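Local coordinates for uncharacterized protein (Vanderwaltozyma polyspora, PDB 5THE), which forms the C-terminal lobe of a budding-yeast Argonaute, holds an RNA strand, and probably takes part in RNA-guided cleavage of target RNA, at residues 219-222 with 223-226; 228-231 with 232-236. All coordinates share one frame; numbering follows the deposited sequence.

Overall arrangement
Following the chain from the N terminus, strand 215-219 runs into the short helix 220-223, where contact 1 (219-222 with 223-226) is made within one turn and the beta turn that ends it. Contact 2 (228-231 with 232-236) opens just afterwards, in the first turns of helix 228-241. The two are in series, neither nested nor crossed, with centres about 12 Å apart. They touch directly where Asn222 and Phe223 pack against Tyr230 and Asn231. Both helices lean on helix 95-111, and both reach nucleotide A2 of chain B, contact 1 through a backbone N-H and a side-chain amide at its phosphate, contact 2 chiefly at its sugar and base.

Contact 1: residues 219-222 with 223-226; sequences VWDN and FKKN. With nucleotides of chain B.
Lys224 lies across the face of the Trp220 indole one helical turn back. Its CB stands 3.5 Å from the centroid of the six-membered ring of Trp220, almost on the ring normal, in a CH-pi contact. Because CG is set between the backbone N and carbonyl carbon (chi1 81°), the chain next passes the backbone: CG is 3.3 Å from Trp220 O, and CD comes beside Asp221 OD1. A bend at chi3 then brings CE back to 3.4 Å from Trp220 NE1, and a second at chi4 turns NZ to its salt bridge with Glu98. A lysine suits this place, since its methylenes cover an aromatic surface and its charge finds a mate beyond. A serine in place of Trp220 would probably leave the Lys224 methylenes without their aromatic floor and the ammonium freer to swing from Glu98.

Phe223 CD2 meets the indole edge at Trp220 CZ3. The carbonyl O of Val219, the N-cap residue, accepts from both Phe223 N and Asn222 N. Val219 N (3.0 Å) and Asn222 ND2 (3.2 Å) each donate a hydrogen bond to OP2 of A2 of chain B, the one from ND2 nearly straight (179°), and the helix start probably adds favourable polarity for this phosphate.

Trp220 and Phe223 fill the space between helix 95-111 and strand 185-191, with Phe223 also touching helix 228-241.

Contact 2: residues 228-231 with 232-236; sequences IQYN and SNVVM. With nucleotides of chain B.
Tyr230 and Val234, one turn apart, cross at a slant: Val234 CG2 comes within 3.5 Å of Tyr230 CE1, approaching the ring neither squarely over its face nor at its edge. Both press on nucleotide A2 of chain B. The ribose O4' lies over a face of the tyrosine ring and 3.2 Å from Val234 CG2, and Tyr230 CE2 is 3.2 Å from C8 of the adenine. With CG anti to the backbone N (chi1 178°), the ring reaches out from the helix and brings OH to 2.6 Å from OP2 of A2, a hydrogen bond that stays doubtful because the place of OH is less sure. Tyrosine thus offers a flat surface to the sugar and, probably, a hydroxyl to the phosphate, while a branched valine fits snugly beside both.

Asn233 meets the same nucleotide at the N3 edge of its base. Its ND2 stands 2.9 Å from N3 of the A2 adenine, and its CB packs on the ribose O2'. Toward Gln229 the two amide planes are inclined by 30°, and the two amides lie near each other with their oxygens, Gln229 OE1 and Asn233 OD1, both acceptors, 4.0 Å apart.

Ser232 turns back on its own helix. With OG beside the backbone N (chi1 -54°), the hydroxyl donates to Ile228 O at 2.6 Å, and Ser232 N donates to the same oxygen at 2.8 Å, from the opposite face of its plane.

Asn231 sets OD1 at the tyrosine ring edge and sends ND2 to Asp109 of helix 95-111. That helix also packs on Val234 and Val235, while Tyr230 and Val234 rest on Val218 of strand 215-219, an arrangement consistent with the MID region of Argonautes.

Contact 1: residues 219-222 with 223-226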
loop_
_atom_site.group_PDB
_atom_site.type_symbol
_atom_site.label_atom_id
_atom_site.label_comp_id
_atom_site.label_asym_id
_atom_site.label_seq_id
_atom_site.Cartn_x
_atom_site.Cartn_y
_atom_site.Cartn_z
ATOM N N VAL A 219 2.285 19.388 -4.608
ATOM C CA VAL A 219 3.305 20.396 -4.894
ATOM C C VAL A 219 2.730 21.360 -5.920
ATOM O O VAL A 219 2.240 20.942 -6.980
ATOM C CB VAL A 219 4.617 19.749 -5.391
ATOM C CG1 VAL A 219 5.658 20.817 -5.766
ATOM C CG2 VAL A 219 5.191 18.837 -4.326
ATOM N N TRP A 220 2.770 22.650 -5.587
ATOM C CA TRP A 220 2.112 23.676 -6.390
ATOM C C TRP A 220 2.613 23.696 -7.831
ATOM O O TRP A 220 1.817 23.847 -8.763
ATOM C CB TRP A 220 2.325 25.045 -5.735
ATOM C CG TRP A 220 1.763 26.223 -6.493
ATOM C CD1 TRP A 220 2.411 27.393 -6.766
ATOM C CD2 TRP A 220 0.452 26.347 -7.080
ATOM N NE1 TRP A 220 1.591 28.241 -7.465
ATOM C CE2 TRP A 220 0.383 27.628 -7.672
ATOM C CE3 TRP A 220 -0.667 25.512 -7.155
ATOM C CZ2 TRP A 220 -0.761 28.092 -8.332
ATOM C CZ3 TRP A 220 -1.805 25.973 -7.825
ATOM C CH2 TRP A 220 -1.840 27.255 -8.397
ATOM N N ASP A 221 3.926 23.558 -8.046
ATOM C CA ASP A 221 4.409 23.609 -9.429
ATOM C C ASP A 221 3.900 22.435 -10.251
ATOM O O ASP A 221 3.853 22.533 -11.482
ATOM C CB ASP A 221 5.936 23.675 -9.493
ATOM C CG ASP A 221 6.475 25.045 -9.075
ATOM O OD1 ASP A 221 5.715 26.035 -9.152
ATOM O OD2 ASP A 221 7.658 25.134 -8.672
ATOM N N ASN A 222 3.478 21.353 -9.601
ATOM C CA ASN A 222 2.804 20.278 -10.316
ATOM C C ASN A 222 1.324 20.580 -10.494
ATOM O O ASN A 222 0.799 20.538 -11.615
ATOM C CB ASN A 222 2.966 18.956 -9.568
ATOM C CG ASN A 222 4.385 18.481 -9.523
ATOM O OD1 ASN A 222 5.185 18.797 -10.400
ATOM N ND2 ASN A 222 4.714 17.703 -8.491
ATOM N N PHE A 223 0.641 20.860 -9.383
ATOM C CA PHE A 223 -0.805 21.061 -9.394
ATOM C C PHE A 223 -1.199 22.150 -10.378
ATOM O O PHE A 223 -2.173 22.002 -11.127
ATOM C CB PHE A 223 -1.270 21.417 -7.976
ATOM C CG PHE A 223 -2.766 21.493 -7.811
ATOM C CD1 PHE A 223 -3.595 20.557 -8.411
ATOM C CD2 PHE A 223 -3.342 22.488 -7.028
ATOM C CE1 PHE A 223 -4.971 20.629 -8.253
ATOM C CE2 PHE A 223 -4.725 22.559 -6.855
ATOM C CZ PHE A 223 -5.536 21.625 -7.471
ATOM N N LYS A 224 -0.433 23.244 -10.407
ATOM C CA LYS A 224 -0.771 24.397 -11.235
ATOM C C LYS A 224 -0.773 24.087 -12.730
ATOM O O LYS A 224 -1.271 24.905 -13.509
ATOM C CB LYS A 224 0.200 25.547 -10.933
ATOM C CG LYS A 224 1.534 25.429 -11.629
ATOM C CD LYS A 224 2.545 26.406 -11.036
ATOM C CE LYS A 224 1.936 27.784 -10.823
ATOM N NZ LYS A 224 1.403 28.369 -12.081
ATOM N N LYS A 225 -0.237 22.939 -13.156
ATOM C CA LYS A 225 -0.278 22.592 -14.575
ATOM C C LYS A 225 -1.682 22.225 -15.040
ATOM O O LYS A 225 -1.936 22.211 -16.245
ATOM C CB LYS A 225 0.671 21.425 -14.875
ATOM C CG LYS A 225 2.136 21.683 -14.546
ATOM C CD LYS A 225 2.915 20.388 -14.661
ATOM C CE LYS A 225 4.337 20.567 -14.183
ATOM N NZ LYS A 225 5.160 19.329 -14.258
ATOM N N ASN A 226 -2.587 21.909 -14.120
ATOM C CA ASN A 226 -3.985 21.617 -14.453
ATOM C C ASN A 226 -4.116 20.414 -15.387
ATOM O O ASN A 226 -4.921 20.412 -16.318
ATOM C CB ASN A 226 -4.676 22.848 -15.043
ATOM C CG ASN A 226 -4.661 24.018 -14.086
ATOM O OD1 ASN A 226 -4.810 23.831 -12.879
ATOM N ND2 ASN A 226 -4.460 25.229 -14.612
ATOM P P A B 2 3.195 15.766 -5.722
ATOM O OP1 A B 2 4.610 15.448 -6.043
ATOM O OP2 A B 2 2.520 16.963 -6.315
ATOM O "O5'" A B 2 2.319 14.477 -6.040
ATOM C "C5'" A B 2 0.996 14.336 -5.515
ATOM C "C4'" A B 2 0.215 13.317 -6.294
ATOM O "O4'" A B 2 -0.039 13.827 -7.621
ATOM C "C3'" A B 2 0.920 11.999 -6.550
ATOM O "O3'" A B 2 0.854 11.135 -5.453
ATOM C "C2'" A B 2 0.201 11.477 -7.786
ATOM O "O2'" A B 2 -1.090 11.001 -7.436
ATOM C "C1'" A B 2 0.020 12.772 -8.565
ATOM N N9 A B 2 1.153 13.075 -9.462
ATOM C C8 A B 2 2.309 13.739 -9.132
ATOM N N7 A B 2 3.125 13.918 -10.131
ATOM C C5 A B 2 2.439 13.354 -11.202
ATOM C C6 A B 2 2.781 13.229 -12.545
ATOM N N6 A B 2 3.940 13.699 -13.009
ATOM N N1 A B 2 1.896 12.604 -13.366
ATOM C C2 A B 2 0.746 12.152 -12.836
ATOM N N3 A B 2 0.308 12.210 -11.568
ATOM C C4 A B 2 1.222 12.824 -10.809
ATOM O OP3 U B 1 0.875 11.968 1.065
ATOM P P U B 1 0.183 12.988 0.254
ATOM O OP1 U B 1 -0.678 13.819 1.131
ATOM O OP2 U B 1 -0.450 12.342 -0.907
ATOM O "O5'" U B 1 1.281 13.983 -0.289
ATOM C "C5'" U B 1 2.052 13.680 -1.444
ATOM C "C4'" U B 1 2.643 14.946 -1.985
ATOM O "O4'" U B 1 3.559 15.512 -1.000
ATOM C "C3'" U B 1 3.424 14.809 -3.283
ATOM O "O3'" U B 1 3.114 15.920 -4.125
ATOM C "C2'" U B 1 4.884 14.868 -2.829
ATOM O "O2'" U B 1 5.784 15.357 -3.799
ATOM C "C1'" U B 1 4.804 15.795 -1.614
ATOM N N1 U B 1 5.879 15.559 -0.628
ATOM C C2 U B 1 6.694 16.612 -0.296
ATOM O O2 U B 1 6.528 17.716 -0.769
ATOM N N3 U B 1 7.692 16.338 0.611
ATOM C C4 U B 1 7.941 15.117 1.211
ATOM O O4 U B 1 8.868 15.015 2.021
ATOM C C5 U B 1 7.062 14.063 0.807
ATOM C C6 U B 1 6.092 14.314 -0.082
HETATM O O HOH W 1 3.581 17.461 -12.773
#

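Contact 2: residues 228-231 with 232-236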
loop_
_atom_site.group_PDB
_atom_site.type_symbol
_atom_site.label_atom_id
_atom_site.label_comp_id
_atom_site.label_asym_id
_atom_site.label_seq_id
_atom_site.Cartn_x
_atom_site.Cartn_y
_atom_site.Cartn_z
ATOM N N ILE A 228 -5.332 16.743 -16.305
ATOM C CA ILE A 228 -6.394 15.823 -15.910
ATOM C C ILE A 228 -5.798 14.529 -15.375
ATOM O O ILE A 228 -6.335 13.915 -14.444
ATOM C CB ILE A 228 -7.367 15.578 -17.086
ATOM C CG1 ILE A 228 -8.522 14.666 -16.668
ATOM C CG2 ILE A 228 -6.685 14.909 -18.253
ATOM C CD1 ILE A 228 -9.735 15.361 -16.184
ATOM N N GLN A 229 -4.688 14.085 -15.956
ATOM C CA GLN A 229 -4.048 12.872 -15.464
ATOM C C GLN A 229 -3.532 13.063 -14.038
ATOM O O GLN A 229 -3.717 12.194 -13.175
ATOM C CB GLN A 229 -2.915 12.471 -16.412
ATOM C CG GLN A 229 -2.043 11.313 -15.934
ATOM C CD GLN A 229 -2.678 9.944 -16.148
ATOM O OE1 GLN A 229 -3.811 9.694 -15.728
ATOM N NE2 GLN A 229 -1.944 9.050 -16.803
ATOM N N TYR A 230 -2.873 14.195 -13.774
ATOM C CA TYR A 230 -2.416 14.490 -12.418
ATOM C C TYR A 230 -3.593 14.546 -11.453
ATOM O O TYR A 230 -3.555 13.966 -10.359
ATOM C CB TYR A 230 -1.649 15.814 -12.427
ATOM C CG TYR A 230 -1.153 16.289 -11.086
ATOM C CD1 TYR A 230 -1.974 17.017 -10.222
ATOM C CD2 TYR A 230 0.145 16.040 -10.693
ATOM C CE1 TYR A 230 -1.506 17.469 -9.007
ATOM C CE2 TYR A 230 0.606 16.476 -9.483
ATOM C CZ TYR A 230 -0.216 17.185 -8.644
ATOM O OH TYR A 230 0.285 17.629 -7.444
ATOM N N ASN A 231 -4.659 15.246 -11.851
ATOM C CA ASN A 231 -5.823 15.369 -10.985
ATOM C C ASN A 231 -6.471 14.022 -10.738
ATOM O O ASN A 231 -6.898 13.734 -9.616
ATOM C CB ASN A 231 -6.818 16.357 -11.590
ATOM C CG ASN A 231 -6.294 17.774 -11.549
ATOM O OD1 ASN A 231 -5.318 18.064 -10.840
ATOM N ND2 ASN A 231 -6.924 18.662 -12.296
ATOM N N SER A 232 -6.556 13.181 -11.775
ATOM C CA SER A 232 -7.132 11.852 -11.606
ATOM C C SER A 232 -6.319 11.024 -10.617
ATOM O O SER A 232 -6.883 10.297 -9.788
ATOM C CB SER A 232 -7.209 11.132 -12.953
ATOM O OG SER A 232 -7.906 11.910 -13.907
ATOM N N ASN A 233 -4.990 11.101 -10.698
ATOM C CA ASN A 233 -4.159 10.346 -9.766
ATOM C C ASN A 233 -4.318 10.863 -8.343
ATOM O O ASN A 233 -4.419 10.070 -7.403
ATOM C CB ASN A 233 -2.696 10.404 -10.207
ATOM C CG ASN A 233 -2.449 9.601 -11.480
ATOM O OD1 ASN A 233 -3.250 8.754 -11.849
ATOM N ND2 ASN A 233 -1.343 9.871 -12.150
ATOM N N VAL A 234 -4.332 12.191 -8.174
ATOM C CA VAL A 234 -4.476 12.782 -6.846
ATOM C C VAL A 234 -5.743 12.273 -6.176
ATOM O O VAL A 234 -5.729 11.871 -5.006
ATOM C CB VAL A 234 -4.469 14.321 -6.939
ATOM C CG1 VAL A 234 -5.022 14.938 -5.648
ATOM C CG2 VAL A 234 -3.042 14.841 -7.219
ATOM N N VAL A 235 -6.860 12.282 -6.906
ATOM C CA VAL A 235 -8.139 11.959 -6.284
ATOM C C VAL A 235 -8.267 10.469 -6.012
ATOM O O VAL A 235 -9.095 10.071 -5.189
ATOM C CB VAL A 235 -9.298 12.487 -7.161
ATOM C CG1 VAL A 235 -9.542 11.589 -8.376
ATOM C CG2 VAL A 235 -10.569 12.695 -6.332
ATOM N N MET A 236 -7.465 9.626 -6.674
ATOM C CA MET A 236 -7.436 8.217 -6.296
ATOM C C MET A 236 -7.150 8.083 -4.813
ATOM O O MET A 236 -7.847 7.358 -4.086
ATOM C CB MET A 236 -6.389 7.466 -7.117
ATOM C CG MET A 236 -6.762 7.332 -8.601
ATOM S SD MET A 236 -5.652 6.276 -9.528
ATOM C CE MET A 236 -6.362 4.648 -9.313
ATOM P P A B 2 3.195 15.766 -5.722
ATOM O OP1 A B 2 4.610 15.448 -6.043
ATOM O OP2 A B 2 2.520 16.963 -6.315
ATOM O "O5'" A B 2 2.319 14.477 -6.040
ATOM C "C5'" A B 2 0.996 14.336 -5.515
ATOM C "C4'" A B 2 0.215 13.317 -6.294
ATOM O "O4'" A B 2 -0.039 13.827 -7.621
ATOM C "C3'" A B 2 0.920 11.999 -6.550
ATOM O "O3'" A B 2 0.854 11.135 -5.453
ATOM C "C2'" A B 2 0.201 11.477 -7.786
ATOM O "O2'" A B 2 -1.090 11.001 -7.436
ATOM C "C1'" A B 2 0.020 12.772 -8.565
ATOM N N9 A B 2 1.153 13.075 -9.462
ATOM C C8 A B 2 2.309 13.739 -9.132
ATOM N N7 A B 2 3.125 13.918 -10.131
ATOM C C5 A B 2 2.439 13.354 -11.202
ATOM C C6 A B 2 2.781 13.229 -12.545
ATOM N N6 A B 2 3.940 13.699 -13.009
ATOM N N1 A B 2 1.896 12.604 -13.366
ATOM C C2 A B 2 0.746 12.152 -12.836
ATOM N N3 A B 2 0.308 12.210 -11.568
ATOM C C4 A B 2 1.222 12.824 -10.809
ATOM P P A B 3 2.056 10.122 -5.174
ATOM O OP1 A B 3 1.657 9.489 -3.881
ATOM O OP2 A B 3 3.367 10.825 -5.301
ATOM O "O5'" A B 3 1.941 9.063 -6.363
ATOM C "C5'" A B 3 0.781 8.254 -6.481
ATOM C "C4'" A B 3 0.739 7.546 -7.806
ATOM O "O4'" A B 3 0.554 8.488 -8.894
ATOM C "C3'" A B 3 1.996 6.790 -8.190
ATOM O "O3'" A B 3 2.068 5.549 -7.538
ATOM C "C2'" A B 3 1.848 6.670 -9.697
ATOM O "O2'" A B 3 0.917 5.643 -10.023
ATOM C "C1'" A B 3 1.235 8.030 -10.040
ATOM N N9 A B 3 2.311 8.976 -10.331
ATOM C C8 A B 3 3.098 9.655 -9.426
ATOM N N7 A B 3 4.021 10.385 -10.004
ATOM C C5 A B 3 3.819 10.164 -11.354
ATOM C C6 A B 3 4.492 10.658 -12.464
ATOM N N6 A B 3 5.520 11.518 -12.345
ATOM N N1 A B 3 4.052 10.240 -13.670
ATOM C C2 A B 3 3.016 9.378 -13.727
ATOM N N3 A B 3 2.301 8.824 -12.741
ATOM C C4 A B 3 2.777 9.278 -11.574
#